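Local coordinates for protein endo-1,4-b-d-mannanase (PDB 1QNR) that hydrolyses the beta-1,4-mannosidic bonds inside mannan chains as a fungal glycoside hydrolase of family 5, at residues A[22-28]-A[303-309]; A[274-278]-A[290-294]; A[51-57]-A[104-109]; A[283-288]-A[331-335]. One frame throughout, in Å; residues are numbered along the deposited sequence.

Interaction 1 of 4, residues A[22-28]-A[303-309]; sequences AGTNCYW and DMFWQWG
Strands 22-25 and 303-305 run parallel, their axes approaching to 4.4 Å and crossing at -36°, as neighbours in the parallel barrel of a family 5 glycoside hydrolase. Bridges pair Ala22 with Asp303, Gly23 with Met304 and Thr24 with Phe305. Gly23 N donates to Asp303 O (2.8 Å) and Asn25 N to Phe305 O (3.1 Å). A cis peptide between Trp306 and Gln307 kinks segment 303-309, yet Trp308 N reaches Asn25 O (2.9 Å). The Met304 side chain (chi1 m) lies over the hollow at Gly23, CG 4.0 Å from Gly23 CA; Met304 CA makes a CA-H...O contact to Gly23 O (3.3 Å). On the other face Thr24 (t) is a bump on the Phe305 ring, its CB 4.1 Å from the centroid. Asn25 (m) fills the bend: ND2 donates to Phe305 O (3.1 Å), OD1 accepts from Arg54 NH1, and CB touches Trp306 CE3 (3.4 Å). Tyr27 (p) meets Trp306 rim to rim, planes at 6°, and Trp28 NE1 donates to Trp308 O (3.2 Å). Helix 35-47 covers Thr24 and Trp308, helix 330-343 packs on Ala22 and Phe305, and strands 52-54 and 272-277 continue the sheet.

Interaction 2 of 4, residues A[274-278]-A[290-294]; sequences FEEYG and WQTTS
Strand 274-277 and helix 290-294 run antiparallel, at 172° between their directions and 11.4 Å between axes, the usual arrangement of a strand and the helix that follows it in a beta-alpha-beta unit of a TIM barrel. The closest CA pairs are Phe274 with Ser294 (7.5 Å) and Tyr277 with Trp290 (9.0 Å). Within the helical turn Ser294 N donates to Trp290 O (2.9 Å). Phe274 and Tyr277 send their CA-CB bonds toward the helix, while Glu275 and Glu276 belong to the barrel interior, salt-bridged to Arg54. Phe274 (chi1 t) puts the edge of its ring against Trp290, CE2 lying 4.1 Å from Trp290 CB, and its CD2 is 3.8 Å from Ser294 OG. Trp290 (m) reaches toward the C-terminal end of the strand, bringing CE3 to 3.9 Å from Tyr277 CD1 and CH2 to 3.7 Å from Gly278 O. The ring of Tyr277 (p) extends outward until its OH accepts from Gln291 NE2 at 3.0 Å and a nearly straight 175°. Apolar rings thus fill the strand-helix gap, and polar groups bordering them find partners: Tyr277 OH also bonds Asp303, Trp290 NE1 bonds Tyr251 O, and Ser294 OG bonds Tyr20.

Interaction 3 of 4, residues A[51-57]-A[104-109]; sequences KVVRVWG and LKLIIP
Val53, Leu106 and Leu104 make the apolar centre on one face: Val53 CB lies 4.0 Å from Leu106 CD2, and Val53 CG2 4.2 Å from Leu104 CD1. Helix 35-47 packs against Val53 and Leu104. Inside the barrel Val52 CG1 touches Ile107 CG1 (4.0 Å). Parallel strands 52-54 and 105-109 cross at -22° with axes 4.7 Å apart, and bridges pair Val52 with Lys105, Val53 with Leu106, and Arg54 with Ile107. Hydrogen bonds alternate: Lys105 N to Lys51 O (3.0 Å), Val53 N to Lys105 O (2.9 Å), Ile107 N to Val53 O (3.0 Å) and Val55 N to Ile107 O (3.1 Å). Trp56 CE3 rests 3.7 Å from Pro109 CG, and Gly57 N makes a weak hydrogen bond to Pro109 O (3.0 Å). Arg54 CD passes 4.0 Å from Ile107 CG2 on an extended side chain (t, t, t), and the guanidinium forms salt bridges with Glu165, Glu275 and Glu276. This pair of TIM-barrel strands therefore delivers a buried cation into an acidic cluster, which offsets its charge.

Interaction 4 of 4, residues A[283-288]-A[331-335]; sequences PCTNEA and NWQCL. With SO4 (sulfate ion), chain C.
A disulfide, Cys284 SG to Cys334 SG at 2.1 Å with chi3 87°, ties together two outer helices of the TIM barrel. Helices 283-288 and 331-335 are nearly parallel, crossing at -17° with axes 9.6 Å apart, and the two cysteine CA atoms are 6.0 Å from each other; both cysteines have chi1 t. Beside the bridge Leu335 (m, t) enters as a knob into the hole formed by Pro283, Cys284, Glu287 and Ala288: its CD1 is 3.9 Å from Pro283 O and 3.8 Å from Glu287 OE1, and its CD2 3.9 Å from Ala288 N. Glu287 OE2 accepts from Ala279 N. Residues 333-335 widen into a pi-type turn. A sulfate, probably from the crystallisation liquor, sits at the N-terminal end of helix 283-295, where the first NH groups have no acceptor in a preceding turn; Asn282 ND2 also bonds it. Cys284 N donates to sulfate O1 (3.0 Å). Thr285 donates twice to sulfate O4, from N (2.9 Å) and from OG1 (2.8 Å).

In the fold
From the N terminus, strand 21-25 pairs with 303-309 about 275 residues on, so interaction 1 closes the barrel between its first and last long strands. Interactions 3 and 2 are nested inside that loop, in series: interaction 3 joins strands 52-54 and 105-109, and interaction 2 later sets helix 283-295 on strand 272-277. Interaction 4 opens on the same helix and closes on helix 330-343, crossing both interaction 2 and interaction 1. Inside the barrel a shared polar cluster around Arg54 joins interactions 1, 2 and 3. Outside, Gln291 NE2 reaches Leu335 O, linking interactions 2 and 4.

Interaction 1 of 4, residues A[22-28]-A[303-309]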
# COMPACT_ATOMS: atom_id res chain seq x y z
N ALA A 22 2.04 14.34 1.47
CA ALA A 22 0.96 13.81 0.59
C ALA A 22 1.58 12.87 -0.42
O ALA A 22 2.66 13.12 -0.98
CB ALA A 22 0.18 14.92 -0.14
N GLY A 23 0.84 11.77 -0.70
CA GLY A 23 1.26 10.81 -1.75
C GLY A 23 0.04 10.28 -2.55
O GLY A 23 -1.05 10.84 -2.42
N THR A 24 0.27 9.25 -3.35
CA THR A 24 -0.85 8.67 -4.15
C THR A 24 -0.62 7.17 -4.39
O THR A 24 0.51 6.68 -4.25
CB THR A 24 -0.94 9.41 -5.53
OG1 THR A 24 -2.13 8.96 -6.25
CG2 THR A 24 0.28 9.08 -6.46
N ASN A 25 -1.71 6.48 -4.74
CA ASN A 25 -1.63 5.07 -5.13
C ASN A 25 -1.54 4.95 -6.64
O ASN A 25 -2.29 5.64 -7.39
CB ASN A 25 -2.93 4.29 -4.71
CG ASN A 25 -2.89 4.03 -3.21
OD1 ASN A 25 -2.36 3.03 -2.69
ND2 ASN A 25 -3.46 4.96 -2.39
N CYS A 26 -0.58 4.15 -7.13
CA CYS A 26 -0.41 3.85 -8.56
C CYS A 26 -0.06 2.40 -8.73
O CYS A 26 1.09 1.99 -9.03
CB CYS A 26 0.67 4.77 -9.16
SG CYS A 26 0.77 4.53 -11.02
N TYR A 27 -1.04 1.49 -8.48
CA TYR A 27 -0.74 0.04 -8.48
C TYR A 27 -0.13 -0.37 -9.80
O TYR A 27 0.78 -1.24 -9.82
CB TYR A 27 -1.97 -0.85 -8.11
CG TYR A 27 -2.96 -1.06 -9.25
CD1 TYR A 27 -2.74 -2.10 -10.18
CD2 TYR A 27 -4.07 -0.25 -9.38
CE1 TYR A 27 -3.64 -2.24 -11.25
CE2 TYR A 27 -4.98 -0.40 -10.43
CZ TYR A 27 -4.73 -1.42 -11.33
OH TYR A 27 -5.65 -1.60 -12.40
N TRP A 28 -0.66 0.24 -10.86
CA TRP A 28 -0.43 -0.20 -12.24
C TRP A 28 0.91 0.30 -12.78
O TRP A 28 1.43 -0.21 -13.82
CB TRP A 28 -1.62 0.33 -13.10
CG TRP A 28 -1.97 1.79 -12.91
CD1 TRP A 28 -2.98 2.28 -12.12
CD2 TRP A 28 -1.32 2.97 -13.50
NE1 TRP A 28 -2.97 3.69 -12.15
CE2 TRP A 28 -1.97 4.12 -13.00
CE3 TRP A 28 -0.23 3.16 -14.40
CZ2 TRP A 28 -1.67 5.45 -13.38
CZ3 TRP A 28 0.11 4.50 -14.73
CH2 TRP A 28 -0.60 5.59 -14.21
N ASP A 303 -1.03 11.18 3.97
CA ASP A 303 -2.21 10.56 3.33
C ASP A 303 -1.98 10.35 1.82
O ASP A 303 -1.14 11.03 1.21
CB ASP A 303 -3.51 11.40 3.51
CG ASP A 303 -3.46 12.69 2.65
OD1 ASP A 303 -3.85 12.67 1.47
OD2 ASP A 303 -3.06 13.74 3.22
N MET A 304 -2.64 9.28 1.28
CA MET A 304 -2.46 8.88 -0.15
C MET A 304 -3.80 8.52 -0.72
O MET A 304 -4.42 7.47 -0.39
CB MET A 304 -1.52 7.63 -0.21
CG MET A 304 -0.20 7.93 0.54
SD MET A 304 0.94 6.54 0.77
CE MET A 304 1.45 6.35 -0.91
N PHE A 305 -4.33 9.34 -1.64
CA PHE A 305 -5.62 9.03 -2.26
C PHE A 305 -5.52 7.82 -3.19
O PHE A 305 -4.46 7.53 -3.78
CB PHE A 305 -6.20 10.25 -3.01
CG PHE A 305 -5.38 10.77 -4.20
CD1 PHE A 305 -4.32 11.64 -4.02
CD2 PHE A 305 -5.64 10.29 -5.48
CE1 PHE A 305 -3.63 12.16 -5.12
CE2 PHE A 305 -4.90 10.80 -6.59
CZ PHE A 305 -3.88 11.69 -6.40
N TRP A 306 -6.68 7.11 -3.34
CA TRP A 306 -6.82 6.09 -4.38
C TRP A 306 -7.64 6.69 -5.50
O TRP A 306 -8.85 7.04 -5.24
CB TRP A 306 -7.52 4.80 -3.79
CG TRP A 306 -7.63 3.74 -4.87
CD1 TRP A 306 -8.61 3.63 -5.83
CD2 TRP A 306 -6.74 2.62 -5.08
NE1 TRP A 306 -8.36 2.54 -6.64
CE2 TRP A 306 -7.21 1.87 -6.19
CE3 TRP A 306 -5.59 2.17 -4.41
CZ2 TRP A 306 -6.58 0.76 -6.68
CZ3 TRP A 306 -4.97 0.98 -4.86
CH2 TRP A 306 -5.44 0.28 -5.99
N GLN A 307 -7.13 7.00 -6.72
CA GLN A 307 -5.79 6.62 -7.17
C GLN A 307 -5.38 7.56 -8.32
O GLN A 307 -6.22 8.27 -8.92
CB GLN A 307 -5.76 5.18 -7.72
CG GLN A 307 -6.69 4.95 -8.97
CD GLN A 307 -6.45 3.58 -9.64
OE1 GLN A 307 -5.37 3.00 -9.69
NE2 GLN A 307 -7.54 3.02 -10.25
N TRP A 308 -4.05 7.58 -8.63
CA TRP A 308 -3.58 8.35 -9.79
C TRP A 308 -4.07 7.80 -11.12
O TRP A 308 -4.07 6.58 -11.31
CB TRP A 308 -2.01 8.27 -9.77
CG TRP A 308 -1.30 9.28 -10.66
CD1 TRP A 308 -0.84 9.10 -11.92
CD2 TRP A 308 -1.12 10.67 -10.31
NE1 TRP A 308 -0.27 10.31 -12.38
CE2 TRP A 308 -0.49 11.31 -11.41
CE3 TRP A 308 -1.39 11.42 -9.13
CZ2 TRP A 308 -0.11 12.67 -11.41
CZ3 TRP A 308 -1.02 12.78 -9.14
CH2 TRP A 308 -0.40 13.39 -10.29
N GLY A 309 -4.46 8.71 -12.03
CA GLY A 309 -4.71 8.33 -13.45
C GLY A 309 -3.83 9.23 -14.35
O GLY A 309 -3.59 10.38 -13.98
O HOH W 1 -2.76 12.79 -1.12
O HOH W 2 -3.59 2.58 -7.55
O HOH W 3 -7.80 0.20 -12.14

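Interaction 2 of 4, residues A[274-278]-A[290-294]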
# COMPACT_ATOMS: atom_id res chain seq x y z
N PHE A 274 -2.79 7.39 6.29
CA PHE A 274 -4.14 7.28 5.70
C PHE A 274 -3.90 6.82 4.24
O PHE A 274 -3.68 7.68 3.35
CB PHE A 274 -4.82 8.64 5.83
CG PHE A 274 -6.20 8.87 5.31
CD1 PHE A 274 -7.06 7.78 5.10
CD2 PHE A 274 -6.68 10.16 5.06
CE1 PHE A 274 -8.38 8.05 4.67
CE2 PHE A 274 -7.97 10.44 4.60
CZ PHE A 274 -8.82 9.35 4.44
N GLU A 275 -3.78 5.52 4.03
CA GLU A 275 -3.08 4.95 2.86
C GLU A 275 -3.93 4.75 1.61
O GLU A 275 -3.34 4.66 0.52
CB GLU A 275 -2.48 3.59 3.31
CG GLU A 275 -1.66 2.85 2.24
CD GLU A 275 -1.10 1.52 2.76
OE1 GLU A 275 -1.88 0.62 3.12
OE2 GLU A 275 0.18 1.40 2.68
N GLU A 276 -5.26 4.68 1.74
CA GLU A 276 -6.16 4.67 0.58
C GLU A 276 -7.46 5.36 0.94
O GLU A 276 -7.93 5.13 2.09
CB GLU A 276 -6.56 3.26 0.10
CG GLU A 276 -5.45 2.32 -0.41
CD GLU A 276 -5.99 1.03 -0.92
OE1 GLU A 276 -7.25 0.89 -1.12
OE2 GLU A 276 -5.25 0.03 -1.13
N TYR A 277 -8.10 6.07 0.02
CA TYR A 277 -9.46 6.59 0.28
C TYR A 277 -10.08 7.01 -1.06
O TYR A 277 -9.38 7.42 -1.99
CB TYR A 277 -9.46 7.76 1.26
CG TYR A 277 -8.59 8.93 0.91
CD1 TYR A 277 -9.00 10.03 0.12
CD2 TYR A 277 -7.26 9.03 1.40
CE1 TYR A 277 -8.18 11.10 -0.16
CE2 TYR A 277 -6.44 10.11 1.12
CZ TYR A 277 -6.87 11.16 0.33
OH TYR A 277 -6.05 12.25 0.03
N GLY A 278 -11.42 6.99 -1.10
CA GLY A 278 -12.10 7.53 -2.30
C GLY A 278 -13.60 7.63 -2.01
O GLY A 278 -14.15 6.84 -1.21
N TRP A 290 -11.95 15.20 4.35
CA TRP A 290 -11.08 14.13 4.89
C TRP A 290 -9.58 14.51 4.91
O TRP A 290 -8.88 14.24 5.87
CB TRP A 290 -11.25 12.83 4.10
CG TRP A 290 -12.62 12.23 4.00
CD1 TRP A 290 -13.74 12.46 4.82
CD2 TRP A 290 -13.05 11.27 3.06
NE1 TRP A 290 -14.81 11.74 4.40
CE2 TRP A 290 -14.42 10.94 3.31
CE3 TRP A 290 -12.41 10.54 2.01
CZ2 TRP A 290 -15.15 10.04 2.56
CZ3 TRP A 290 -13.11 9.62 1.27
CH2 TRP A 290 -14.49 9.34 1.55
N GLN A 291 -9.17 15.16 3.81
CA GLN A 291 -7.75 15.60 3.71
C GLN A 291 -7.51 16.66 4.79
O GLN A 291 -6.46 16.57 5.44
CB GLN A 291 -7.54 16.22 2.31
CG GLN A 291 -7.68 15.19 1.19
CD GLN A 291 -7.33 15.79 -0.16
OE1 GLN A 291 -7.66 17.00 -0.43
NE2 GLN A 291 -6.73 14.96 -1.01
N THR A 292 -8.48 17.58 5.03
CA THR A 292 -8.23 18.56 6.11
C THR A 292 -8.22 17.90 7.48
O THR A 292 -7.36 18.25 8.34
CB THR A 292 -9.36 19.62 6.05
OG1 THR A 292 -9.19 20.36 4.83
CG2 THR A 292 -9.29 20.58 7.25
N THR A 293 -9.11 16.96 7.76
CA THR A 293 -9.06 16.24 9.03
C THR A 293 -7.72 15.56 9.23
O THR A 293 -7.09 15.65 10.31
CB THR A 293 -10.26 15.28 9.12
OG1 THR A 293 -11.52 16.00 9.04
CG2 THR A 293 -10.26 14.43 10.38
N SER A 294 -7.24 14.83 8.21
CA SER A 294 -5.95 14.10 8.36
C SER A 294 -4.81 15.05 8.60
O SER A 294 -4.02 14.86 9.56
CB SER A 294 -5.77 13.27 7.05
OG SER A 294 -4.59 12.45 7.22

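Interaction 3 of 4, residues A[51-57]-A[104-109]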
# COMPACT_ATOMS: atom_id res chain seq x y z
N LYS A 51 5.12 13.13 -2.59
CA LYS A 51 6.48 12.62 -2.22
C LYS A 51 6.54 11.11 -2.18
O LYS A 51 7.67 10.50 -2.19
CB LYS A 51 6.86 13.11 -0.78
CG LYS A 51 7.27 14.63 -0.82
CD LYS A 51 7.77 15.02 0.61
CE LYS A 51 8.28 16.49 0.54
NZ LYS A 51 8.82 16.95 1.91
N VAL A 52 5.41 10.39 -2.16
CA VAL A 52 5.35 8.92 -1.94
C VAL A 52 4.32 8.30 -2.89
O VAL A 52 3.22 8.88 -3.08
CB VAL A 52 4.95 8.61 -0.47
CG1 VAL A 52 5.10 7.07 -0.23
CG2 VAL A 52 5.84 9.33 0.56
N VAL A 53 4.69 7.16 -3.49
CA VAL A 53 3.81 6.44 -4.42
C VAL A 53 3.70 4.99 -3.91
O VAL A 53 4.71 4.35 -3.58
CB VAL A 53 4.36 6.41 -5.89
CG1 VAL A 53 3.30 5.82 -6.84
CG2 VAL A 53 4.72 7.80 -6.33
N ARG A 54 2.46 4.45 -3.90
CA ARG A 54 2.23 3.02 -3.51
C ARG A 54 2.04 2.22 -4.79
O ARG A 54 1.16 2.55 -5.62
CB ARG A 54 1.07 2.97 -2.51
CG ARG A 54 0.83 1.52 -1.99
CD ARG A 54 0.04 1.63 -0.66
NE ARG A 54 -0.45 0.30 -0.18
CZ ARG A 54 -1.67 -0.20 -0.47
NH1 ARG A 54 -2.50 0.45 -1.31
NH2 ARG A 54 -2.04 -1.33 0.15
N VAL A 55 2.87 1.18 -5.00
CA VAL A 55 2.85 0.36 -6.29
C VAL A 55 2.73 -1.11 -5.90
O VAL A 55 3.23 -1.51 -4.82
CB VAL A 55 4.13 0.65 -7.13
CG1 VAL A 55 4.24 2.16 -7.45
CG2 VAL A 55 5.43 0.15 -6.48
N TRP A 56 2.15 -1.96 -6.79
CA TRP A 56 2.11 -3.42 -6.40
C TRP A 56 3.50 -4.05 -6.51
O TRP A 56 4.22 -3.93 -7.51
CB TRP A 56 1.11 -4.19 -7.29
CG TRP A 56 -0.36 -3.98 -6.93
CD1 TRP A 56 -1.36 -4.56 -7.67
CD2 TRP A 56 -1.00 -3.28 -5.83
NE1 TRP A 56 -2.57 -4.31 -7.06
CE2 TRP A 56 -2.39 -3.51 -5.96
CE3 TRP A 56 -0.51 -2.46 -4.77
CZ2 TRP A 56 -3.35 -3.01 -5.05
CZ3 TRP A 56 -1.51 -1.96 -3.88
CH2 TRP A 56 -2.93 -2.20 -4.00
N GLY A 57 3.85 -4.87 -5.50
CA GLY A 57 5.11 -5.66 -5.56
C GLY A 57 4.87 -7.12 -5.88
O GLY A 57 5.82 -7.94 -5.69
N LEU A 104 11.39 10.33 -5.51
CA LEU A 104 10.12 9.81 -4.91
C LEU A 104 10.42 8.57 -4.04
O LEU A 104 11.44 7.91 -4.29
CB LEU A 104 9.15 9.35 -6.05
CG LEU A 104 8.55 10.51 -6.87
CD1 LEU A 104 7.82 9.97 -8.11
CD2 LEU A 104 7.64 11.44 -6.05
N LYS A 105 9.55 8.29 -3.07
CA LYS A 105 9.73 7.09 -2.23
C LYS A 105 8.55 6.11 -2.52
O LYS A 105 7.46 6.60 -2.86
CB LYS A 105 9.66 7.45 -0.73
CG LYS A 105 10.70 8.59 -0.37
CD LYS A 105 12.14 8.19 -0.66
CE LYS A 105 13.07 9.31 -0.14
NZ LYS A 105 14.48 9.06 -0.64
N LEU A 106 8.78 4.81 -2.36
CA LEU A 106 7.75 3.83 -2.70
C LEU A 106 7.29 2.91 -1.53
O LEU A 106 8.12 2.43 -0.73
CB LEU A 106 8.35 2.86 -3.74
CG LEU A 106 8.87 3.52 -5.06
CD1 LEU A 106 9.60 2.47 -5.90
CD2 LEU A 106 7.65 4.13 -5.79
N ILE A 107 5.96 2.71 -1.43
CA ILE A 107 5.43 1.68 -0.49
C ILE A 107 5.15 0.45 -1.36
O ILE A 107 4.42 0.58 -2.37
CB ILE A 107 4.20 2.17 0.27
CG1 ILE A 107 4.62 3.32 1.20
CG2 ILE A 107 3.55 0.98 1.07
CD1 ILE A 107 3.45 3.99 1.99
N ILE A 108 5.67 -0.74 -0.98
CA ILE A 108 5.54 -1.93 -1.84
C ILE A 108 5.03 -3.16 -1.07
O ILE A 108 5.76 -3.77 -0.25
CB ILE A 108 6.94 -2.28 -2.47
CG1 ILE A 108 7.51 -1.09 -3.26
CG2 ILE A 108 6.78 -3.52 -3.40
CD1 ILE A 108 8.86 -1.35 -3.95
N PRO A 109 3.75 -3.54 -1.29
CA PRO A 109 3.19 -4.76 -0.67
C PRO A 109 3.56 -6.01 -1.47
O PRO A 109 3.67 -6.00 -2.70
CB PRO A 109 1.63 -4.52 -0.70
CG PRO A 109 1.48 -3.63 -1.93
CD PRO A 109 2.70 -2.71 -1.93

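Interaction 4 of 4, residues A[283-288]-A[331-335]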
# COMPACT_ATOMS: atom_id res chain seq x y z
N PRO A 283 -16.31 13.60 -5.65
CA PRO A 283 -15.07 13.45 -4.86
C PRO A 283 -14.47 14.74 -4.39
O PRO A 283 -13.93 14.81 -3.26
CB PRO A 283 -14.17 12.57 -5.75
CG PRO A 283 -14.68 12.92 -7.15
CD PRO A 283 -16.19 12.92 -6.96
N CYS A 284 -14.57 15.84 -5.17
CA CYS A 284 -14.01 17.09 -4.64
C CYS A 284 -14.71 17.59 -3.38
O CYS A 284 -14.09 17.94 -2.37
CB CYS A 284 -14.05 18.20 -5.72
SG CYS A 284 -13.48 19.83 -5.25
N THR A 285 -16.06 17.54 -3.41
CA THR A 285 -16.86 17.92 -2.27
C THR A 285 -16.67 16.96 -1.09
O THR A 285 -16.55 17.47 0.06
CB THR A 285 -18.36 17.94 -2.62
OG1 THR A 285 -18.57 18.95 -3.67
CG2 THR A 285 -19.30 18.31 -1.49
N ASN A 286 -16.70 15.65 -1.32
CA ASN A 286 -16.69 14.70 -0.20
C ASN A 286 -15.34 14.27 0.35
O ASN A 286 -15.28 13.99 1.55
CB ASN A 286 -17.48 13.44 -0.66
CG ASN A 286 -18.95 13.81 -0.87
OD1 ASN A 286 -19.52 14.53 -0.05
ND2 ASN A 286 -19.48 13.33 -1.96
N GLU A 287 -14.25 14.36 -0.44
CA GLU A 287 -12.92 13.93 0.02
C GLU A 287 -12.07 15.08 0.56
O GLU A 287 -11.24 14.90 1.48
CB GLU A 287 -12.05 13.23 -1.07
CG GLU A 287 -12.75 12.02 -1.68
CD GLU A 287 -11.96 11.30 -2.74
OE1 GLU A 287 -10.72 11.48 -2.80
OE2 GLU A 287 -12.60 10.58 -3.56
N ALA A 288 -12.36 16.35 0.15
CA ALA A 288 -11.60 17.50 0.68
C ALA A 288 -11.67 17.60 2.20
O ALA A 288 -10.65 17.86 2.89
CB ALA A 288 -12.07 18.80 -0.05
N ASN A 331 -10.48 17.74 -10.76
CA ASN A 331 -10.34 17.03 -9.50
C ASN A 331 -8.85 16.98 -9.10
O ASN A 331 -8.61 16.99 -7.87
CB ASN A 331 -10.88 15.60 -9.65
CG ASN A 331 -12.42 15.48 -9.69
OD1 ASN A 331 -12.96 14.41 -10.13
ND2 ASN A 331 -13.06 16.51 -9.21
N TRP A 332 -7.89 16.96 -10.01
CA TRP A 332 -6.46 17.12 -9.62
C TRP A 332 -6.29 18.47 -8.96
O TRP A 332 -5.54 18.59 -7.98
CB TRP A 332 -5.58 16.87 -10.85
CG TRP A 332 -4.14 17.26 -10.70
CD1 TRP A 332 -3.09 16.48 -10.31
CD2 TRP A 332 -3.54 18.57 -10.92
NE1 TRP A 332 -1.90 17.19 -10.24
CE2 TRP A 332 -2.17 18.48 -10.65
CE3 TRP A 332 -4.09 19.79 -11.40
CZ2 TRP A 332 -1.27 19.56 -10.73
CZ3 TRP A 332 -3.19 20.85 -11.52
CH2 TRP A 332 -1.85 20.74 -11.21
N GLN A 333 -6.88 19.57 -9.51
CA GLN A 333 -6.69 20.89 -8.86
C GLN A 333 -7.24 20.80 -7.45
O GLN A 333 -6.58 21.31 -6.51
CB GLN A 333 -7.41 22.00 -9.69
CG GLN A 333 -7.74 23.42 -9.25
CD GLN A 333 -8.71 24.41 -9.85
OE1 GLN A 333 -8.91 25.65 -9.50
NE2 GLN A 333 -9.60 24.15 -10.85
N CYS A 334 -8.43 20.29 -7.27
CA CYS A 334 -9.10 20.25 -5.97
C CYS A 334 -8.44 19.36 -4.88
O CYS A 334 -8.30 19.78 -3.72
CB CYS A 334 -10.53 19.77 -6.13
SG CYS A 334 -11.51 19.63 -4.62
N LEU A 335 -8.03 18.16 -5.31
CA LEU A 335 -7.55 17.15 -4.35
C LEU A 335 -6.07 16.91 -4.31
O LEU A 335 -5.55 16.15 -3.47
CB LEU A 335 -8.28 15.79 -4.73
CG LEU A 335 -9.80 15.84 -4.50
CD1 LEU A 335 -10.46 14.55 -4.99
CD2 LEU A 335 -10.16 16.13 -3.03
S SO4 C . -17.51 17.32 -7.24
O1 SO4 C . -16.32 16.37 -7.61
O2 SO4 C . -18.75 16.90 -7.96
O3 SO4 C . -17.18 18.72 -7.67
O4 SO4 C . -17.74 17.37 -5.77